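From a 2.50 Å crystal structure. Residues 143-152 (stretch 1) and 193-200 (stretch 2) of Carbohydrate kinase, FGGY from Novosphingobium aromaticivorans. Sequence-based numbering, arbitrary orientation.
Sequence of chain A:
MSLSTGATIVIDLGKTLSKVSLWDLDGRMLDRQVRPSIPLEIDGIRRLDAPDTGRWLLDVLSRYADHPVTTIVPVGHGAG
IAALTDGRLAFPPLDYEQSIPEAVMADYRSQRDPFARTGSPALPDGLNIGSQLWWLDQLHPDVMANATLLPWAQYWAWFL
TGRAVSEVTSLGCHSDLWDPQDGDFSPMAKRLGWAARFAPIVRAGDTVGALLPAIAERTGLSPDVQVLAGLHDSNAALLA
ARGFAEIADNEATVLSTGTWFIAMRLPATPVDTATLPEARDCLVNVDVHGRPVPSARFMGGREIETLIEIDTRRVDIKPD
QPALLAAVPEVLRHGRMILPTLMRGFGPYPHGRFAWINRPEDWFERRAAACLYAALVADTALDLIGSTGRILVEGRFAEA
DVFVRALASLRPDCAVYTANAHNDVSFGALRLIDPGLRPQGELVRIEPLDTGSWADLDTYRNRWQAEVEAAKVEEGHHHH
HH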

# COMPACT_ATOMS: atom_id res chain seq x y z
N VAL A 143 -5.03 21.15 -22.69
CA VAL A 143 -4.77 21.34 -21.26
C VAL A 143 -3.71 20.37 -20.73
O VAL A 143 -3.01 20.69 -19.76
CB VAL A 143 -6.08 21.22 -20.44
CG1 VAL A 143 -5.77 21.22 -18.94
CG2 VAL A 143 -7.03 22.35 -20.80
N MSE A 144 -3.59 19.20 -21.35
CA MSE A 144 -2.59 18.22 -20.92
C MSE A 144 -1.18 18.58 -21.41
O MSE A 144 -0.19 18.29 -20.73
CB MSE A 144 -2.96 16.81 -21.39
CG MSE A 144 -4.19 16.23 -20.73
SE MSE A 144 -4.31 16.64 -18.83
CE MSE A 144 -2.71 15.71 -18.18
N ALA A 145 -1.10 19.21 -22.58
CA ALA A 145 0.19 19.58 -23.15
C ALA A 145 0.81 20.80 -22.46
O ALA A 145 2.02 20.98 -22.49
CB ALA A 145 0.05 19.82 -24.65
N ASN A 146 -0.04 21.62 -21.86
CA ASN A 146 0.42 22.80 -21.13
C ASN A 146 0.57 22.49 -19.65
O ASN A 146 0.94 23.35 -18.85
CB ASN A 146 -0.57 23.95 -21.30
CG ASN A 146 -0.79 24.34 -22.75
OD1 ASN A 146 -1.85 24.84 -23.13
ND2 ASN A 146 0.23 24.09 -23.59
N ALA A 147 0.28 21.24 -19.30
CA ALA A 147 0.15 20.87 -17.90
C ALA A 147 1.47 20.51 -17.24
O ALA A 147 2.36 19.96 -17.87
CB ALA A 147 -0.84 19.73 -17.75
N THR A 148 1.58 20.85 -15.96
CA THR A 148 2.60 20.27 -15.10
C THR A 148 1.95 19.09 -14.39
O THR A 148 0.86 19.22 -13.84
CB THR A 148 3.10 21.28 -14.06
OG1 THR A 148 3.83 22.31 -14.73
CG2 THR A 148 4.00 20.58 -13.04
N LEU A 149 2.61 17.94 -14.43
CA LEU A 149 2.07 16.75 -13.79
C LEU A 149 2.72 16.52 -12.44
O LEU A 149 3.88 16.90 -12.23
CB LEU A 149 2.21 15.53 -14.70
CG LEU A 149 1.26 15.57 -15.90
CD1 LEU A 149 1.46 14.38 -16.81
CD2 LEU A 149 -0.18 15.65 -15.41
N LEU A 150 1.98 15.90 -11.53
CA LEU A 150 2.36 15.92 -10.13
C LEU A 150 1.50 14.93 -9.35
O LEU A 150 0.27 15.04 -9.34
CB LEU A 150 2.19 17.34 -9.61
CG LEU A 150 2.73 17.75 -8.24
CD1 LEU A 150 2.84 19.26 -8.15
CD2 LEU A 150 1.82 17.24 -7.19
N PRO A 151 2.14 13.96 -8.68
CA PRO A 151 1.40 12.93 -7.94
C PRO A 151 0.45 13.52 -6.90
O PRO A 151 0.64 14.65 -6.46
CB PRO A 151 2.51 12.13 -7.25
CG PRO A 151 3.72 12.36 -8.09
CD PRO A 151 3.60 13.77 -8.58
N TRP A 152 -0.55 12.74 -6.50
CA TRP A 152 -1.58 13.17 -5.56
C TRP A 152 -1.00 13.67 -4.24
O TRP A 152 -1.36 14.75 -3.76
CB TRP A 152 -2.55 12.00 -5.33
CG TRP A 152 -3.63 12.22 -4.31
CD1 TRP A 152 -3.87 11.47 -3.20
CD2 TRP A 152 -4.64 13.24 -4.33
NE1 TRP A 152 -4.95 11.96 -2.52
CE2 TRP A 152 -5.45 13.04 -3.19
CE3 TRP A 152 -4.94 14.30 -5.19
CZ2 TRP A 152 -6.53 13.87 -2.89
CZ3 TRP A 152 -6.01 15.11 -4.89
CH2 TRP A 152 -6.79 14.89 -3.75
N GLY A 193 6.12 11.96 -24.21
CA GLY A 193 6.31 13.31 -23.73
C GLY A 193 5.70 13.53 -22.36
O GLY A 193 5.63 14.66 -21.88
N TRP A 194 5.24 12.45 -21.73
CA TRP A 194 4.66 12.55 -20.40
C TRP A 194 5.71 12.88 -19.34
O TRP A 194 5.47 13.70 -18.45
CB TRP A 194 3.93 11.25 -20.02
CG TRP A 194 2.65 11.03 -20.79
CD1 TRP A 194 2.04 11.91 -21.64
CD2 TRP A 194 1.82 9.86 -20.75
NE1 TRP A 194 0.88 11.36 -22.14
CE2 TRP A 194 0.72 10.10 -21.61
CE3 TRP A 194 1.89 8.64 -20.08
CZ2 TRP A 194 -0.28 9.16 -21.82
CZ3 TRP A 194 0.89 7.71 -20.29
CH2 TRP A 194 -0.18 7.97 -21.15
N ALA A 195 6.87 12.24 -19.45
CA ALA A 195 7.95 12.44 -18.48
C ALA A 195 8.37 13.90 -18.39
O ALA A 195 8.74 14.39 -17.33
CB ALA A 195 9.14 11.56 -18.82
N ALA A 196 8.29 14.60 -19.52
CA ALA A 196 8.70 16.00 -19.58
C ALA A 196 7.71 16.93 -18.88
O ALA A 196 8.05 18.06 -18.54
CB ALA A 196 8.91 16.42 -21.03
N ARG A 197 6.49 16.45 -18.68
CA ARG A 197 5.45 17.25 -18.04
C ARG A 197 5.52 17.23 -16.51
O ARG A 197 4.94 18.08 -15.85
CB ARG A 197 4.06 16.79 -18.48
CG ARG A 197 3.82 16.82 -19.98
CD ARG A 197 2.43 16.25 -20.28
NE ARG A 197 2.16 16.12 -21.70
CZ ARG A 197 1.06 15.56 -22.19
NH1 ARG A 197 0.13 15.08 -21.37
NH2 ARG A 197 0.88 15.48 -23.51
N PHE A 198 6.22 16.24 -15.96
CA PHE A 198 6.28 16.07 -14.51
C PHE A 198 7.14 17.09 -13.76
O PHE A 198 8.21 17.48 -14.22
CB PHE A 198 6.73 14.64 -14.15
CG PHE A 198 5.61 13.65 -14.10
CD1 PHE A 198 4.96 13.39 -12.91
CD2 PHE A 198 5.20 12.98 -15.25
CE1 PHE A 198 3.92 12.48 -12.85
CE2 PHE A 198 4.16 12.07 -15.20
CZ PHE A 198 3.52 11.82 -14.00
N ALA A 199 6.64 17.52 -12.61
CA ALA A 199 7.41 18.38 -11.71
C ALA A 199 8.70 17.67 -11.30
O ALA A 199 8.72 16.45 -11.15
CB ALA A 199 6.58 18.73 -10.50
N PRO A 200 9.78 18.44 -11.11
CA PRO A 200 11.09 17.86 -10.79
C PRO A 200 11.00 16.89 -9.62
O PRO A 200 10.38 17.19 -8.61
CB PRO A 200 11.93 19.08 -10.41
CG PRO A 200 11.32 20.20 -11.18
CD PRO A 200 9.84 19.91 -11.20

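The contact is small, 456 Å² counting both sides, and its logic is easy to read: one backbone bridge fixes the register, a leucine and a phenylalanine fill the space beside it, and a long arginine extends the contact back to the end of a helix.

Stretch 1 enters as the last turn of that helix. At Met144, a selenomethionine here, the backbone carbonyl lies over one face of the Arg197 guanidinium, with Met144 O 3.3 Å from Arg197 NH1. The angle is too poor for a hydrogen bond, so the pairing is better read as a polar atom resting on a flat cation. The same carbonyl accepts a weak bond from Ala147 N, 3.3 Å from Met144 O, as the chain turns out of the helix. Met144 CB also approaches Arg197 NH1, at 3.5 Å, and Ala145 adds its backbone to the same face of the guanidinium, Ala145 CA being 4.2 Å from Arg197 NH2. The arginine reaches this far because it is extended beyond chi1, with chi2 and chi3 both t, and NH1 finds its hydrogen bond elsewhere in the structure. Asn146 points away and makes no contact.

Ala147 brings the chain alongside the base of the arginine, where Ala147 O lies 3.6 Å from Arg197 CB. Thr148 then begins the close backbone approach: its CA is 3.3 Å from Arg197 O, a CA-H...O contact. Its methyl, CG2, reaches Ala199 CB at 4.1 Å.

Leu149 is the centre of the arrangement. Its backbone both gives and receives: Leu149 N donates to Arg197 O at 2.7 Å, and Ala199 N donates to Leu149 O at 2.9 Å, both nearly straight. These two bonds straddle Phe198 and make a single beta bridge, with Leu149 CA 4.3 Å from Phe198 CA. A second CA-H...O contact, Phe198 CA to Leu149 O at 3.4 Å, supplements the acceptor side. One residue thus sets the register by using both of its backbone polar groups.

The Leu149 side chain points toward stretch 2. Its CB sits 3.7 Å from the centroid of the Phe198 ring, almost exactly on the ring normal, a CH-pi contact in which an aliphatic carbon covers the aromatic face. Farther out, Leu149 CD1 meets Phe198 CE2 at 3.9 Å and Arg197 CB also at 3.9 Å, so the leucine packs against both the ring and the aliphatic base of the arginine. Although the CA-to-CB bond of Phe198 points away overall, its chi1 of -86° and chi2 of -92° leave the ring positioned to receive Leu149.

Beyond the bridge the contact thins. Leu150 CD1 comes within 4.4 Å of Ala199 CB, a light apolar touch, while Pro151 CD lies 4.5 Å from Phe198 CE1, at the ring's edge. By Trp152 stretch 1 has left the contact. The rule to carry away is economical: two backbone bonds place the stretches, and the leucine that makes both bonds covers the aromatic face.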